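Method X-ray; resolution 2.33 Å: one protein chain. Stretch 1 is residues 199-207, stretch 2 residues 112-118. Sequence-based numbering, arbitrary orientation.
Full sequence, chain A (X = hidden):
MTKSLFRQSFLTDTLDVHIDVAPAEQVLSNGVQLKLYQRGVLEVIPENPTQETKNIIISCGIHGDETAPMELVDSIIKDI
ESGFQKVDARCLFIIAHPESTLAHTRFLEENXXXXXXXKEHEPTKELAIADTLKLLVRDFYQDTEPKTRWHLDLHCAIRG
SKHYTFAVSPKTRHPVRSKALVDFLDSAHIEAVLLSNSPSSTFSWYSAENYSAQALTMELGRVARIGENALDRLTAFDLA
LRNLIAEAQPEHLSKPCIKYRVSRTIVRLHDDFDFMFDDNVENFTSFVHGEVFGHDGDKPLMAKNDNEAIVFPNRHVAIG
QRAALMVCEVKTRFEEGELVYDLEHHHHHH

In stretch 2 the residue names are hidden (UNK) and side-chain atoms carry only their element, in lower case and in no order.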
ATOM      1  N   PRO A 199      -3.180   7.378  13.844  1.00 23.47           N
ATOM      2  CA  PRO A 199      -3.681   7.907  12.569  1.00 22.57           C
ATOM      3  C   PRO A 199      -2.524   8.418  11.726  1.00 21.38           C
ATOM      4  O   PRO A 199      -1.599   9.032  12.249  1.00 20.02           O
ATOM      5  CB  PRO A 199      -4.630   9.019  13.007  1.00 15.82           C
ATOM      6  CG  PRO A 199      -5.166   8.487  14.312  1.00 18.54           C
ATOM      7  CD  PRO A 199      -3.910   7.978  14.978  1.00 17.54           C
ATOM      8  N   SER A 200      -2.578   8.176  10.420  1.00 17.05           N
ATOM      9  CA  SER A 200      -1.474   8.582   9.559  1.00 15.69           C
ATOM     10  C   SER A 200      -1.833   9.642   8.512  1.00 15.11           C
ATOM     11  O   SER A 200      -2.791  10.394   8.672  1.00 15.98           O
ATOM     12  CB  SER A 200      -0.897   7.333   8.879  1.00 16.39           C
ATOM     13  OG  SER A 200       0.393   7.575   8.362  1.00 17.78           O
ATOM     14  N   SER A 201      -1.055   9.690   7.438  1.00 15.45           N
ATOM     15  CA  SER A 201      -1.282  10.656   6.374  1.00 14.97           C
ATOM     16  C   SER A 201      -1.140   9.981   5.022  1.00 13.36           C
ATOM     17  O   SER A 201      -1.012  10.660   3.998  1.00 14.81           O
ATOM     18  CB  SER A 201      -0.253  11.777   6.468  1.00 16.50           C
ATOM     19  OG  SER A 201       1.053  11.242   6.256  1.00 19.47           O
ATOM     20  N   THR A 202      -1.161   8.649   5.017  1.00 10.27           N
ATOM     21  CA  THR A 202      -1.007   7.904   3.773  1.00  8.99           C
ATOM     22  C   THR A 202      -2.300   7.763   2.996  1.00  9.23           C
ATOM     23  O   THR A 202      -3.383   8.048   3.495  1.00 12.82           O
ATOM     24  CB  THR A 202      -0.438   6.499   4.022  1.00 12.35           C
ATOM     25  OG1 THR A 202      -1.377   5.734   4.798  1.00 12.80           O
ATOM     26  CG2 THR A 202       0.912   6.597   4.748  1.00  7.25           C
ATOM     27  N   PHE A 203      -2.162   7.308   1.760  1.00  9.68           N
ATOM     28  CA  PHE A 203      -3.291   7.119   0.868  1.00 10.57           C
ATOM     29  C   PHE A 203      -4.191   6.000   1.407  1.00 12.94           C
ATOM     30  O   PHE A 203      -5.421   6.093   1.346  1.00 15.00           O
ATOM     31  CB  PHE A 203      -2.748   6.777  -0.519  1.00  5.55           C
ATOM     32  CG  PHE A 203      -3.787   6.754  -1.607  1.00  7.87           C
ATOM     33  CD1 PHE A 203      -4.900   7.592  -1.561  1.00  7.37           C
ATOM     34  CD2 PHE A 203      -3.614   5.931  -2.717  1.00  5.66           C
ATOM     35  CE1 PHE A 203      -5.811   7.616  -2.605  1.00  7.25           C
ATOM     36  CE2 PHE A 203      -4.518   5.951  -3.770  1.00  8.19           C
ATOM     37  CZ  PHE A 203      -5.625   6.792  -3.712  1.00  7.52           C
ATOM     38  N   SER A 204      -3.562   4.951   1.933  1.00 10.09           N
ATOM     39  CA  SER A 204      -4.266   3.811   2.507  1.00  9.64           C
ATOM     40  C   SER A 204      -5.067   4.243   3.740  1.00 10.07           C
ATOM     41  O   SER A 204      -6.239   3.893   3.891  1.00  8.83           O
ATOM     42  CB  SER A 204      -3.249   2.732   2.901  1.00 11.75           C
ATOM     43  OG  SER A 204      -3.877   1.644   3.543  1.00 20.21           O
ATOM     44  N   TRP A 205      -4.421   4.997   4.623  1.00 13.38           N
ATOM     45  CA  TRP A 205      -5.079   5.485   5.830  1.00 13.11           C
ATOM     46  C   TRP A 205      -6.281   6.353   5.465  1.00 11.75           C
ATOM     47  O   TRP A 205      -7.317   6.283   6.117  1.00 14.96           O
ATOM     48  CB  TRP A 205      -4.109   6.304   6.695  1.00  9.58           C
ATOM     49  CG  TRP A 205      -4.810   7.158   7.738  1.00 14.27           C
ATOM     50  CD1 TRP A 205      -5.207   6.769   8.984  1.00 15.51           C
ATOM     51  CD2 TRP A 205      -5.268   8.515   7.580  1.00 11.39           C
ATOM     52  NE1 TRP A 205      -5.881   7.792   9.607  1.00 13.81           N
ATOM     53  CE2 TRP A 205      -5.932   8.868   8.775  1.00 13.26           C
ATOM     54  CE3 TRP A 205      -5.177   9.457   6.551  1.00 11.40           C
ATOM     55  CZ2 TRP A 205      -6.517  10.138   8.960  1.00 14.91           C
ATOM     56  CZ3 TRP A 205      -5.758  10.720   6.738  1.00 11.88           C
ATOM     57  CH2 TRP A 205      -6.417  11.044   7.935  1.00 12.44           C
ATOM     58  N   TYR A 206      -6.145   7.170   4.424  1.00 12.07           N
ATOM     59  CA  TYR A 206      -7.239   8.046   4.010  1.00 12.94           C
ATOM     60  C   TYR A 206      -8.516   7.280   3.646  1.00 13.13           C
ATOM     61  O   TYR A 206      -9.621   7.716   3.968  1.00 14.71           O
ATOM     62  CB  TYR A 206      -6.813   8.905   2.820  1.00 13.70           C
ATOM     63  CG  TYR A 206      -7.875   9.872   2.364  1.00 14.90           C
ATOM     64  CD1 TYR A 206      -8.011  11.118   2.967  1.00 16.86           C
ATOM     65  CD2 TYR A 206      -8.751   9.543   1.326  1.00 15.67           C
ATOM     66  CE1 TYR A 206      -8.990  12.027   2.542  1.00 17.52           C
ATOM     67  CE2 TYR A 206      -9.733  10.443   0.896  1.00 14.18           C
ATOM     68  CZ  TYR A 206      -9.844  11.682   1.511  1.00 15.82           C
ATOM     69  OH  TYR A 206     -10.784  12.590   1.088  1.00 18.87           O
ATOM     70  N   SER A 207      -8.360   6.158   2.954  1.00 11.31           N
ATOM     71  CA  SER A 207      -9.502   5.347   2.560  1.00 10.27           C
ATOM     72  C   SER A 207     -10.122   4.661   3.767  1.00  9.65           C
ATOM     73  O   SER A 207     -11.334   4.568   3.871  1.00  8.99           O
ATOM     74  CB  SER A 207      -9.078   4.293   1.531  1.00 14.17           C
ATOM     75  OG  SER A 207      -8.906   4.883   0.256  1.00 19.69           O
ATOM     76  N   UNK A 112       4.464  12.038  -1.625  1.00  9.39           N
ATOM     77  CA  UNK A 112       3.027  12.038  -1.859  1.00 11.57           C
ATOM     78  C   UNK A 112       2.241  11.346  -0.727  1.00 10.31           C
ATOM     79  O   UNK A 112       1.118  11.733  -0.406  1.00 10.46           O
ATOM     80  c   UNK A 112       1.302  10.671  -5.119  1.00 13.86           C
ATOM     81  c   UNK A 112       1.486  11.698  -4.004  1.00 14.20           C
ATOM     82  c   UNK A 112       2.734  11.340  -3.195  1.00  9.58           C
ATOM     83  c   UNK A 112       0.268  11.724  -3.127  1.00 13.01           C
ATOM     84  N   UNK A 113       2.841  10.339  -0.106  1.00 13.88           N
ATOM     85  CA  UNK A 113       2.142   9.598   0.929  1.00 13.89           C
ATOM     86  C   UNK A 113       2.149  10.190   2.337  1.00 15.00           C
ATOM     87  O   UNK A 113       1.979   9.472   3.318  1.00 18.68           O
ATOM     88  c   UNK A 113       2.642   8.155   0.942  1.00 11.79           C
ATOM     89  c   UNK A 113       1.526   7.166   1.157  1.00 13.02           C
ATOM     90  o   UNK A 113       0.389   7.398   0.737  1.00 13.59           O
ATOM     91  n   UNK A 113       1.838   6.055   1.794  1.00 12.05           N
ATOM     92  N   UNK A 114       2.324  11.505   2.421  1.00 11.85           N
ATOM     93  CA  UNK A 114       2.300  12.225   3.686  1.00 13.79           C
ATOM     94  C   UNK A 114       1.316  13.385   3.555  1.00 11.36           C
ATOM     95  O   UNK A 114       1.130  14.167   4.479  1.00 11.00           O
ATOM     96  c   UNK A 114       3.687  12.779   4.015  1.00 29.86           C
ATOM     97  c   UNK A 114       6.031  12.263   4.800  1.00 49.78           C
ATOM     98  n   UNK A 114       8.842  12.120   4.491  1.00 65.07           N
ATOM     99  c   UNK A 114       8.226  11.203   5.225  1.00 61.93           C
ATOM    100  n   UNK A 114       8.933  10.236   5.794  1.00 65.75           N
ATOM    101  c   UNK A 114       4.571  11.813   4.786  1.00 41.69           C
ATOM    102  n   UNK A 114       6.905  11.247   5.386  1.00 58.11           N
ATOM    103  N   UNK A 115       0.665  13.464   2.402  1.00 15.60           N
ATOM    104  CA  UNK A 115      -0.240  14.565   2.095  1.00 12.10           C
ATOM    105  C   UNK A 115      -1.736  14.312   2.146  1.00 12.48           C
ATOM    106  O   UNK A 115      -2.502  15.117   1.629  1.00 14.60           O
ATOM    107  c   UNK A 115       1.855  15.924  -0.887  1.00  5.08           C
ATOM    108  c   UNK A 115       1.995  16.509   1.541  1.00  8.76           C
ATOM    109  c   UNK A 115       1.597  15.441   0.528  1.00  8.05           C
ATOM    110  c   UNK A 115       0.114  15.110   0.713  1.00  8.25           C
ATOM    111  N   UNK A 116      -2.165  13.219   2.765  1.00 10.03           N
ATOM    112  CA  UNK A 116      -3.590  12.928   2.838  1.00 13.39           C
ATOM    113  C   UNK A 116      -4.261  13.302   4.157  1.00 15.99           C
ATOM    114  O   UNK A 116      -5.476  13.178   4.269  1.00 16.84           O
ATOM    115  c   UNK A 116      -3.577  11.085   1.102  1.00  9.23           C
ATOM    116  c   UNK A 116      -2.361  10.501   0.738  1.00  6.77           C
ATOM    117  c   UNK A 116      -4.236  11.090  -1.231  1.00  8.03           C
ATOM    118  c   UNK A 116      -3.846  11.452   2.530  1.00 10.55           C
ATOM    119  c   UNK A 116      -2.081  10.212  -0.593  1.00  9.67           C
ATOM    120  c   UNK A 116      -4.507  11.378   0.107  1.00  7.56           C
ATOM    121  c   UNK A 116      -3.017  10.509  -1.585  1.00 10.46           C
ATOM    122  N   UNK A 117      -3.494  13.749   5.150  1.00 14.76           N
ATOM    123  CA  UNK A 117      -4.094  14.134   6.429  1.00 22.35           C
ATOM    124  C   UNK A 117      -4.598  15.580   6.433  1.00 26.78           C
ATOM    125  O   UNK A 117      -4.351  16.340   5.497  1.00 24.65           O
ATOM    126  o   UNK A 117      -1.065  14.716   8.469  1.00 33.86           O
ATOM    127  c   UNK A 117      -3.121  13.909   7.600  1.00 31.43           C
ATOM    128  o   UNK A 117      -1.680  15.492   6.513  1.00 33.87           O
ATOM    129  c   UNK A 117      -1.872  14.772   7.517  1.00 33.80           C
ATOM    130  N   UNK A 118      -5.305  15.949   7.497  1.00 39.02           N
ATOM    131  CA  UNK A 118      -5.879  17.285   7.622  1.00 45.29           C
ATOM    132  C   UNK A 118      -4.940  18.426   8.028  1.00 46.62           C
ATOM    133  O   UNK A 118      -5.395  19.550   8.216  1.00 46.68           O
ATOM    134  c   UNK A 118      -7.075  17.247   8.585  1.00 72.35           C
ATOM    135  o   UNK A 118     -10.520  17.222   8.757  1.00 86.24           O
ATOM    136  o   UNK A 118      -9.363  15.850  10.022  1.00 86.63           O
ATOM    137  c   UNK A 118      -9.487  16.558   8.998  1.00 84.16           C
ATOM    138  c   UNK A 118      -8.334  16.617   8.002  1.00 79.92           C
TER
HETATM  139  O   HOH W   1      -0.474   4.285   1.561  1.00 15.76           O
HETATM  140  O   HOH W   2       3.082   8.639   6.078  1.00 39.38           O

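Position 112 carries four side-chain carbons and no other element. The chain forks at its second carbon, and the side chain makes no contact with stretch 1. Four carbons forked there make Leu112.

Position 113 has two side-chain carbons, the second bearing one oxygen and one nitrogen. The oxygen is 2.7 Å from Phe203 N, and the nitrogen is 3.1 Å from Thr202 CG2. That is a carboxamide, so the residue is Asn113. Its OD1 accepts a hydrogen bond from Phe203 N. Its ND2 donates to water 1, 2.9 Å from the water O. The same water accepts from Ser204 N, with its O 3.2 Å away. One amide group thus serves two backbone NH groups at the start of the helix, one directly and one through water.

Position 114 shows three carbons, a nitrogen, then a carbon with two more nitrogens. Its CA-to-CB bond points away from stretch 1, yet CB is 3.8 Å from Ser201 OG. This guanidinium chain is Arg114.

Position 115 again has four carbons forked at the second, and its CB points away from stretch 1. It is Leu115. Its backbone N makes a weak hydrogen bond to Leu112 O, at 3.3 Å.

Position 116 has one carbon followed by a ring of six carbons, with no oxygen on the ring. Phe203 CA sits over the ring face, 3.8 Å from the ring centroid. Tyr206 CB packs 3.9 Å from the CB of this position. It is Phe116. Phe203 CD1 is 3.5 Å from Phe116 CZ. The two rings are near parallel, at 23°, but slid apart, so they barely overlap.

Position 117 has two carbons, the second with two oxygens. The carbon bearing the two oxygens is 3.6 Å from Ser201 CB. The short carboxylate is Asp117. Its OD2 is hydrogen-bonded elsewhere in the structure.

Position 118 has three carbons, the third with two oxygens. It is exposed and poorly ordered, and makes no contact with stretch 1. It is Glu118.

The contact joins polar pairing to aromatic packing. Phe116 N donates to Ser201 O at 3.1 Å, while Asn113 OD1 takes the NH of Phe203. The two bonds lie on either side of Thr202 in sequence, one from backbone to backbone and one from the Asn113 side chain to the Phe203 backbone. Thr202 itself caps the helix: its OG1 accepts from Trp205 N at 3.1 Å. Thr202 CA also approaches Asn113 O at 3.4 Å in a CA-H...O contact. The Phe116 ring packs against Phe203 at the start of the helix, with Phe203 CA and CD1 over one face. The Trp205 ring meets Phe116 O at its edge, with CZ3 3.5 Å from that oxygen.

Stretch 2, residues 112-118: LNRLFDE
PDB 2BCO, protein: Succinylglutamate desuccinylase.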